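Local coordinates for CELL division inhibitor (Pyrococcus furiosus, PDB 1G3Q), which probably binds and hydrolyses ATP as a MinD-type cell-division ATPase, captured here with ADP and magnesium, at residues I4-S9 and I115-P120; G12-T17 and L138-P143; T58-L63 and L94-R99. One frame throughout, in Å; residues are numbered along the deposited sequence.

Contact 1 of 3, residues I4-S9 and I115-P120; sequences IISIVS and ILIDCP
Ile5 is bonded through its backbone to Ile115 and Ile117 across two parallel strands, 4-8 and 115-118. Ile5 N gives to Ile115 O at 2.9 Å, and Ile5 O takes the hydrogen of Ile117 N in a nearly straight bond (171° at the hydrogen). Ile7 N then gives to Ile117 O, and the longer bond from Cys119 N to Ile7 O (3.3 Å) carries the ladder just past the end of strand 115-118. The side chain of Ile117 leans back along the neighbouring strand. Its CB lies 4.0 Å from Ile5 O and CG1 stays near the same oxygen. CG1 is anti to the carbonyl carbon (chi1 -48°) and CD1 continues the extended chain, bringing this tip to 3.7 Å from Ile4 CG2 and 3.9 Å from Ser6 OG. That hydroxyl is hydrogen-bonded to Met131 O. These are central strands of a P-loop NTPase sheet: strand 136-141 flanks 4-8 on its other edge, and the hydrophobic run ending in Asp118 is consistent with a Walker B strand. On the face shared by Ile5, Leu116 and Ile7, Leu116 CD2 lies alongside Ile5, 3.9 Å from its CB, and helix 16-29 packs over Ile7 and Leu116. Asp118 leaves from this same face toward Thr17 of that helix. At the end of the ladder, Cys119 SG rests 4.1 Å from Val8 CG1, next to helix 125-131. A water accepts from Ser9 N and gives to Pro120 O at 2.8 Å, bridging the diverging segment ends.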
loop_
_atom_site.group_PDB
_atom_site.type_symbol
_atom_site.label_atom_id
_atom_site.label_comp_id
_atom_site.label_asym_id
_atom_site.label_seq_id
_atom_site.Cartn_x
_atom_site.Cartn_y
_atom_site.Cartn_z
ATOM N N ILE A 4 3.481 10.345 -4.651
ATOM C CA ILE A 4 3.944 9.322 -3.721
ATOM C C ILE A 4 2.909 9.160 -2.615
ATOM O O ILE A 4 2.710 10.053 -1.786
ATOM C CB ILE A 4 5.317 9.697 -3.129
ATOM C CG1 ILE A 4 6.283 10.047 -4.267
ATOM C CG2 ILE A 4 5.881 8.522 -2.322
ATOM C CD1 ILE A 4 7.706 10.360 -3.809
ATOM N N ILE A 5 2.247 8.010 -2.615
ATOM C CA ILE A 5 1.198 7.727 -1.652
ATOM C C ILE A 5 1.537 6.599 -0.682
ATOM O O ILE A 5 1.828 5.474 -1.096
ATOM C CB ILE A 5 -0.103 7.347 -2.385
ATOM C CG1 ILE A 5 -0.443 8.417 -3.431
ATOM C CG2 ILE A 5 -1.229 7.179 -1.383
ATOM C CD1 ILE A 5 -1.678 8.089 -4.271
ATOM N N SER A 6 1.489 6.903 0.611
ATOM C CA SER A 6 1.766 5.900 1.631
ATOM C C SER A 6 0.472 5.171 1.988
ATOM O O SER A 6 -0.538 5.801 2.305
ATOM C CB SER A 6 2.352 6.558 2.885
ATOM O OG SER A 6 3.589 7.188 2.601
ATOM N N ILE A 7 0.508 3.842 1.918
ATOM C CA ILE A 7 -0.649 3.010 2.244
ATOM C C ILE A 7 -0.404 2.625 3.695
ATOM O O ILE A 7 0.482 1.826 3.985
ATOM C CB ILE A 7 -0.688 1.743 1.362
ATOM C CG1 ILE A 7 -0.554 2.136 -0.114
ATOM C CG2 ILE A 7 -1.986 0.982 1.590
ATOM C CD1 ILE A 7 -1.605 3.123 -0.598
ATOM N N VAL A 8 -1.201 3.183 4.601
ATOM C CA VAL A 8 -0.985 2.968 6.031
ATOM C C VAL A 8 -2.155 2.435 6.842
ATOM O O VAL A 8 -3.279 2.328 6.354
ATOM C CB VAL A 8 -0.541 4.294 6.682
ATOM C CG1 VAL A 8 0.592 4.913 5.871
ATOM C CG2 VAL A 8 -1.724 5.263 6.745
ATOM N N SER A 9 -1.870 2.116 8.101
ATOM C CA SER A 9 -2.884 1.609 9.015
ATOM C C SER A 9 -2.421 1.659 10.463
ATOM O O SER A 9 -1.224 1.767 10.749
ATOM C CB SER A 9 -3.254 0.170 8.665
ATOM O OG SER A 9 -4.283 -0.294 9.520
ATOM N N ILE A 115 3.626 6.221 -6.956
ATOM C CA ILE A 115 4.547 5.379 -6.212
ATOM C C ILE A 115 3.729 5.034 -4.979
ATOM O O ILE A 115 3.440 5.898 -4.149
ATOM C CB ILE A 115 5.843 6.120 -5.812
ATOM C CG1 ILE A 115 6.623 6.511 -7.073
ATOM C CG2 ILE A 115 6.702 5.221 -4.920
ATOM C CD1 ILE A 115 7.958 7.188 -6.807
ATOM N N LEU A 116 3.318 3.778 -4.874
ATOM C CA LEU A 116 2.504 3.361 -3.742
ATOM C C LEU A 116 3.374 2.594 -2.754
ATOM O O LEU A 116 3.932 1.550 -3.090
ATOM C CB LEU A 116 1.341 2.498 -4.235
ATOM C CG LEU A 116 0.549 3.112 -5.400
ATOM C CD1 LEU A 116 -0.593 2.180 -5.802
ATOM C CD2 LEU A 116 -0.006 4.480 -4.988
ATOM N N ILE A 117 3.489 3.121 -1.538
ATOM C CA ILE A 117 4.322 2.495 -0.518
ATOM C C ILE A 117 3.535 1.635 0.463
ATOM O O ILE A 117 2.715 2.139 1.230
ATOM C CB ILE A 117 5.093 3.551 0.308
ATOM C CG1 ILE A 117 5.760 4.573 -0.617
ATOM C CG2 ILE A 117 6.145 2.857 1.165
ATOM C CD1 ILE A 117 6.256 5.825 0.114
ATOM N N ASP A 118 3.795 0.334 0.427
ATOM C CA ASP A 118 3.156 -0.616 1.329
ATOM C C ASP A 118 3.913 -0.440 2.644
ATOM O O ASP A 118 5.091 -0.779 2.735
ATOM C CB ASP A 118 3.343 -2.037 0.790
ATOM C CG ASP A 118 2.609 -3.083 1.610
ATOM O OD1 ASP A 118 1.924 -2.720 2.595
ATOM O OD2 ASP A 118 2.723 -4.278 1.256
ATOM N N CYS A 119 3.243 0.097 3.656
ATOM C CA CYS A 119 3.896 0.340 4.940
ATOM C C CYS A 119 3.533 -0.626 6.051
ATOM O O CYS A 119 2.457 -1.222 6.054
ATOM C CB CYS A 119 3.565 1.751 5.449
ATOM S SG CYS A 119 3.943 3.107 4.330
ATOM N N PRO A 120 4.456 -0.826 6.999
ATOM C CA PRO A 120 4.127 -1.726 8.100
ATOM C C PRO A 120 3.195 -0.856 8.944
ATOM O O PRO A 120 3.208 0.368 8.807
ATOM C CB PRO A 120 5.478 -1.966 8.772
ATOM C CG PRO A 120 6.233 -0.707 8.489
ATOM C CD PRO A 120 5.867 -0.405 7.055
HETATM O O HOH W 1 1.091 2.111 8.386
#

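Contact 2 of 3, residues G12-T17 and L138-P143; sequences GGTGKT and LLVTNP. With MG (magnesium ion), chain B; ADP (adenosine-5'-diphosphate), chain C.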
loop_
_atom_site.group_PDB
_atom_site.type_symbol
_atom_site.label_atom_id
_atom_site.label_comp_id
_atom_site.label_asym_id
_atom_site.label_seq_id
_atom_site.Cartn_x
_atom_site.Cartn_y
_atom_site.Cartn_z
ATOM N N GLY A 12 -1.893 -4.132 11.841
ATOM C CA GLY A 12 -1.473 -4.985 10.748
ATOM C C GLY A 12 -2.602 -5.932 10.395
ATOM O O GLY A 12 -3.543 -6.093 11.175
ATOM N N GLY A 13 -2.516 -6.553 9.223
ATOM C CA GLY A 13 -3.546 -7.481 8.793
ATOM C C GLY A 13 -4.818 -6.793 8.340
ATOM O O GLY A 13 -5.845 -7.441 8.147
ATOM N N THR A 14 -4.752 -5.478 8.158
ATOM C CA THR A 14 -5.914 -4.702 7.739
ATOM C C THR A 14 -6.104 -4.666 6.223
ATOM O O THR A 14 -7.202 -4.386 5.739
ATOM C CB THR A 14 -5.827 -3.256 8.271
ATOM O OG1 THR A 14 -4.541 -2.708 7.961
ATOM C CG2 THR A 14 -6.033 -3.233 9.782
ATOM N N GLY A 15 -5.035 -4.938 5.479
ATOM C CA GLY A 15 -5.127 -4.955 4.031
ATOM C C GLY A 15 -4.175 -4.047 3.274
ATOM O O GLY A 15 -4.351 -3.828 2.077
ATOM N N LYS A 16 -3.153 -3.530 3.948
ATOM C CA LYS A 16 -2.205 -2.629 3.299
ATOM C C LYS A 16 -1.555 -3.211 2.045
ATOM O O LYS A 16 -1.528 -2.568 0.994
ATOM C CB LYS A 16 -1.126 -2.196 4.300
ATOM C CG LYS A 16 -1.664 -1.299 5.409
ATOM C CD LYS A 16 -0.597 -0.919 6.432
ATOM C CE LYS A 16 -0.281 -2.063 7.388
ATOM N NZ LYS A 16 0.435 -3.194 6.735
ATOM N N THR A 17 -1.021 -4.420 2.145
ATOM C CA THR A 17 -0.387 -5.025 0.981
ATOM C C THR A 17 -1.413 -5.299 -0.109
ATOM O O THR A 17 -1.146 -5.074 -1.294
ATOM C CB THR A 17 0.344 -6.321 1.368
ATOM O OG1 THR A 17 1.404 -5.990 2.267
ATOM C CG2 THR A 17 0.951 -6.995 0.134
ATOM N N LEU A 138 -3.029 7.185 2.298
ATOM C CA LEU A 138 -4.312 6.528 2.112
ATOM C C LEU A 138 -4.462 5.616 3.319
ATOM O O LEU A 138 -3.754 4.618 3.444
ATOM C CB LEU A 138 -4.327 5.697 0.824
ATOM C CG LEU A 138 -5.620 4.918 0.557
ATOM C CD1 LEU A 138 -6.782 5.890 0.407
ATOM C CD2 LEU A 138 -5.474 4.074 -0.705
ATOM N N LEU A 139 -5.375 5.970 4.215
ATOM C CA LEU A 139 -5.590 5.183 5.418
ATOM C C LEU A 139 -6.358 3.905 5.119
ATOM O O LEU A 139 -7.369 3.925 4.416
ATOM C CB LEU A 139 -6.356 6.007 6.462
ATOM C CG LEU A 139 -5.896 7.451 6.701
ATOM C CD1 LEU A 139 -6.700 8.045 7.857
ATOM C CD2 LEU A 139 -4.414 7.493 7.019
ATOM N N VAL A 140 -5.866 2.790 5.648
ATOM C CA VAL A 140 -6.524 1.504 5.461
ATOM C C VAL A 140 -6.957 1.008 6.834
ATOM O O VAL A 140 -6.149 0.940 7.759
ATOM C CB VAL A 140 -5.575 0.463 4.825
ATOM C CG1 VAL A 140 -6.283 -0.871 4.702
ATOM C CG2 VAL A 140 -5.118 0.945 3.455
ATOM N N THR A 141 -8.233 0.668 6.962
ATOM C CA THR A 141 -8.762 0.206 8.236
ATOM C C THR A 141 -9.872 -0.818 8.057
ATOM O O THR A 141 -10.421 -0.972 6.967
ATOM C CB THR A 141 -9.338 1.385 9.044
ATOM O OG1 THR A 141 -9.790 0.920 10.323
ATOM C CG2 THR A 141 -10.514 2.005 8.298
ATOM N N ASN A 142 -10.190 -1.520 9.138
ATOM C CA ASN A 142 -11.263 -2.501 9.122
ATOM C C ASN A 142 -12.415 -1.886 9.916
ATOM O O ASN A 142 -12.230 -0.871 10.585
ATOM C CB ASN A 142 -10.803 -3.815 9.751
ATOM C CG ASN A 142 -9.662 -4.455 8.982
ATOM O OD1 ASN A 142 -9.594 -4.358 7.754
ATOM N ND2 ASN A 142 -8.766 -5.127 9.698
ATOM N N PRO A 143 -13.615 -2.484 9.842
ATOM C CA PRO A 143 -14.796 -1.980 10.556
ATOM C C PRO A 143 -14.789 -2.099 12.085
ATOM O O PRO A 143 -15.852 -2.145 12.702
ATOM C CB PRO A 143 -15.944 -2.779 9.932
ATOM C CG PRO A 143 -15.424 -3.140 8.569
ATOM C CD PRO A 143 -14.004 -3.526 8.878
HETATM MG MG MG B . 1.425 -6.328 4.390
HETATM P PB ADP C . -1.562 -6.208 5.866
HETATM O O1B ADP C . -0.867 -6.849 6.963
HETATM O O2B ADP C . -2.326 -5.053 6.365
HETATM O O3B ADP C . -0.640 -5.756 4.566
HETATM P PA ADP C . -2.748 -7.959 3.986
HETATM O O1A ADP C . -1.706 -8.894 3.739
HETATM O O2A ADP C . -2.966 -7.036 2.903
HETATM O O3A ADP C . -2.601 -7.203 5.293
HETATM O "O5'" ADP C . -4.000 -8.773 4.162
HETATM C "C5'" ADP C . -4.152 -9.833 5.182
HETATM C "C4'" ADP C . -4.863 -11.022 4.645
HETATM O "O4'" ADP C . -6.288 -10.770 4.488
HETATM C "C3'" ADP C . -4.416 -11.468 3.289
HETATM O "O3'" ADP C . -4.246 -12.883 3.260
HETATM C "C2'" ADP C . -5.490 -11.069 2.323
HETATM O "O2'" ADP C . -5.668 -11.927 1.199
HETATM C "C1'" ADP C . -6.722 -11.024 3.123
HETATM N N9 ADP C . -7.624 -9.886 2.791
HETATM C C8 ADP C . -7.427 -8.497 2.765
HETATM N N7 ADP C . -8.461 -7.786 2.418
HETATM C C5 ADP C . -9.431 -8.736 2.192
HETATM C C6 ADP C . -10.792 -8.637 1.784
HETATM N N6 ADP C . -11.330 -7.440 1.550
HETATM N N1 ADP C . -11.527 -9.816 1.639
HETATM C C2 ADP C . -10.951 -11.033 1.884
HETATM N N3 ADP C . -9.665 -11.216 2.274
HETATM C C4 ADP C . -8.952 -10.031 2.411
HETATM O O HOH W 2 2.130 -4.036 4.765
HETATM O O HOH W 3 0.996 -8.667 4.108
HETATM O O HOH W 4 1.861 -6.792 6.802
HETATM O O HOH W 5 3.716 -6.894 4.192
#
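Val140 sets its CG1 methyl against the backbone of Thr14 and Gly15, 3.8 Å from Thr14 O and 4.1 Å from Gly15 C. CG1 is anti to the backbone N (chi1 178°), which aims it at this turn. Beside it, the amide group of Asn142 lies against CA and CG2 of Thr14. Residues 12-17 wrap the beta-phosphate of ADP with backbone amides. Gly13 N gives to ADP O1B at 2.8 Å, Gly15 N and Lys16 N converge on ADP O2B, and Thr17 N reaches ADP O3B at 2.8 Å. Lys16 NZ adds a weak bond to ADP O2B, its chain bent to reach Cys119 O as well. Magnesium is six-coordinate, bound by Thr17 OG1 at 2.1 Å, by ADP O3B and by four waters. Further out, Thr14 O is bonded by Asn171 ND2, while Thr14 OG1 meets Ser9 OG and Lys11 O; Ser9 OG also bonds Val140 O, tying loop to strand. Gly15 stands at the N-cap position of helix 16-29, whose N-terminal end faces the phosphates and would help to stabilise their charge. A glycine-rich strand-loop-helix that carries a second lysine, Lys11, ahead of the usual Lys16 is the deviant Walker A P-loop of the MinD family.

Contact 3 of 3, residues T58-L63 and L94-R99; sequences TLHDVL and LKADPR
Asp97 N meets Leu63 O from far above the carbonyl plane, 65° out of it and away from the usual lone-pair direction, although its N-H points well at the oxygen (161°) over 3.1 Å. The Asp97 carbonyl also lies against the Leu63 side chain: Asp97 O is 3.6 Å from Leu63 CB and 3.7 Å from Leu63 CD2. Ala96, the first residue to leave helix 90-95, lodges its methyl between two residues of helix 59-63. Ala96 CB is 3.8 Å from Leu63 CB and equally close to His60 CD2, and the imidazole is further held by a bond from NE2 to Leu41 O. The contact joins the Leu63 region of helix 59-63, which lies between strands 34-38 and 74-75, to the segment leaving helix 90-95, between strands 81-84 and 114-118; helix 101-106 packs on Leu63 too. The start of helix 59-63 is secured by a capping box, in which Thr58 N gives to Asp61 OD2 at 2.8 Å. Beyond the contact, Asp97 CG is anti to the backbone N (chi1 -176°), turning the carboxylate away from Leu63. There OD1 accepts from Arg99 N, an Asx turn, while Arg99 NE and NH2 grip the two carboxylate oxygens side-on in a salt bridge.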
loop_
_atom_site.group_PDB
_atom_site.type_symbol
_atom_site.label_atom_id
_atom_site.label_comp_id
_atom_site.label_asym_id
_atom_site.label_seq_id
_atom_site.Cartn_x
_atom_site.Cartn_y
_atom_site.Cartn_z
ATOM N N THR A 58 17.033 -6.098 -3.741
ATOM C CA THR A 58 15.847 -5.537 -3.111
ATOM C C THR A 58 16.083 -4.178 -2.472
ATOM O O THR A 58 17.205 -3.676 -2.424
ATOM C CB THR A 58 15.332 -6.467 -1.995
ATOM O OG1 THR A 58 16.358 -6.617 -1.007
ATOM C CG2 THR A 58 14.972 -7.844 -2.551
ATOM N N LEU A 59 15.003 -3.598 -1.967
ATOM C CA LEU A 59 15.071 -2.313 -1.290
ATOM C C LEU A 59 16.021 -2.450 -0.096
ATOM O O LEU A 59 16.726 -1.507 0.262
ATOM C CB LEU A 59 13.672 -1.907 -0.812
ATOM C CG LEU A 59 13.523 -0.649 0.051
ATOM C CD1 LEU A 59 14.141 0.547 -0.652
ATOM C CD2 LEU A 59 12.048 -0.407 0.332
ATOM N N HIS A 60 16.049 -3.635 0.508
ATOM C CA HIS A 60 16.917 -3.874 1.658
ATOM C C HIS A 60 18.388 -3.697 1.288
ATOM O O HIS A 60 19.179 -3.178 2.081
ATOM C CB HIS A 60 16.678 -5.277 2.230
ATOM C CG HIS A 60 15.330 -5.446 2.860
ATOM N ND1 HIS A 60 14.161 -5.458 2.130
ATOM C CD2 HIS A 60 14.966 -5.598 4.155
ATOM C CE1 HIS A 60 13.136 -5.612 2.948
ATOM N NE2 HIS A 60 13.597 -5.700 4.182
ATOM N N ASP A 61 18.748 -4.131 0.083
ATOM C CA ASP A 61 20.118 -3.993 -0.400
ATOM C C ASP A 61 20.434 -2.511 -0.553
ATOM O O ASP A 61 21.520 -2.050 -0.198
ATOM C CB ASP A 61 20.283 -4.692 -1.752
ATOM C CG ASP A 61 20.235 -6.199 -1.638
ATOM O OD1 ASP A 61 21.118 -6.768 -0.966
ATOM O OD2 ASP A 61 19.319 -6.816 -2.222
ATOM N N VAL A 62 19.469 -1.771 -1.086
ATOM C CA VAL A 62 19.617 -0.336 -1.294
ATOM C C VAL A 62 19.786 0.376 0.047
ATOM O O VAL A 62 20.693 1.199 0.215
ATOM C CB VAL A 62 18.377 0.245 -2.022
ATOM C CG1 VAL A 62 18.557 1.736 -2.262
ATOM C CG2 VAL A 62 18.157 -0.487 -3.350
ATOM N N LEU A 63 18.920 0.045 1.003
ATOM C CA LEU A 63 18.954 0.657 2.329
ATOM C C LEU A 63 20.200 0.288 3.125
ATOM O O LEU A 63 20.516 0.930 4.128
ATOM C CB LEU A 63 17.701 0.274 3.122
ATOM C CG LEU A 63 16.357 0.685 2.505
ATOM C CD1 LEU A 63 15.220 0.168 3.375
ATOM C CD2 LEU A 63 16.280 2.202 2.370
ATOM N N LEU A 94 18.016 -6.858 9.021
ATOM C CA LEU A 94 18.924 -6.186 9.947
ATOM C C LEU A 94 19.734 -5.046 9.336
ATOM O O LEU A 94 19.795 -3.943 9.890
ATOM C CB LEU A 94 19.892 -7.204 10.567
ATOM C CG LEU A 94 19.325 -8.183 11.601
ATOM C CD1 LEU A 94 20.335 -9.286 11.876
ATOM C CD2 LEU A 94 18.986 -7.436 12.882
ATOM N N LYS A 95 20.348 -5.303 8.190
ATOM C CA LYS A 95 21.195 -4.301 7.561
ATOM C C LYS A 95 20.512 -3.155 6.823
ATOM O O LYS A 95 21.169 -2.191 6.438
ATOM C CB LYS A 95 22.201 -5.001 6.650
ATOM C CG LYS A 95 23.167 -5.879 7.441
ATOM C CD LYS A 95 24.297 -6.409 6.582
ATOM C CE LYS A 95 25.359 -7.100 7.433
ATOM N NZ LYS A 95 26.566 -7.475 6.629
ATOM N N ALA A 96 19.202 -3.246 6.633
ATOM C CA ALA A 96 18.474 -2.181 5.942
ATOM C C ALA A 96 18.221 -1.003 6.882
ATOM O O ALA A 96 17.481 -1.132 7.850
ATOM C CB ALA A 96 17.148 -2.712 5.414
ATOM N N ASP A 97 18.847 0.139 6.604
ATOM C CA ASP A 97 18.647 1.331 7.425
ATOM C C ASP A 97 17.315 1.955 6.997
ATOM O O ASP A 97 17.211 2.531 5.912
ATOM C CB ASP A 97 19.786 2.329 7.194
ATOM C CG ASP A 97 19.685 3.557 8.088
ATOM O OD1 ASP A 97 18.642 3.737 8.753
ATOM O OD2 ASP A 97 20.655 4.348 8.116
ATOM N N PRO A 98 16.281 1.849 7.843
ATOM C CA PRO A 98 14.967 2.413 7.512
ATOM C C PRO A 98 14.960 3.930 7.383
ATOM O O PRO A 98 14.113 4.498 6.693
ATOM C CB PRO A 98 14.087 1.926 8.658
ATOM C CG PRO A 98 15.043 1.884 9.807
ATOM C CD PRO A 98 16.265 1.246 9.188
ATOM N N ARG A 99 15.908 4.585 8.042
ATOM C CA ARG A 99 15.987 6.039 8.008
ATOM C C ARG A 99 16.290 6.582 6.611
ATOM O O ARG A 99 16.083 7.765 6.341
ATOM C CB ARG A 99 17.046 6.522 9.004
ATOM C CG ARG A 99 16.743 6.113 10.442
ATOM C CD ARG A 99 17.958 6.305 11.339
ATOM N NE ARG A 99 19.134 5.628 10.802
ATOM C CZ ARG A 99 20.359 5.759 11.299
ATOM N NH1 ARG A 99 20.563 6.537 12.355
ATOM N NH2 ARG A 99 21.384 5.147 10.718
#

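Overall arrangement
Contacts 1 and 2 are coupled, their centres 11 Å apart, because strand 3-8 lies between strands 114-118 and 136-141 and runs directly into the phosphate-binding loop. Val8 O and Val140 N, 2.7 Å apart, join the two contacts within the sheet. Asp118, at the end of one strand, has its side chain about 4 Å from the magnesium, without being one of the six ligands of this ion. Contact 3 is nested in the chain loop closed by contact 1 but stands apart in space, its centre about 17 Å from that of contact 1 and 24 Å from that of contact 2. The His60 side chain is still about 12 Å from the magnesium and 14 Å from ADP.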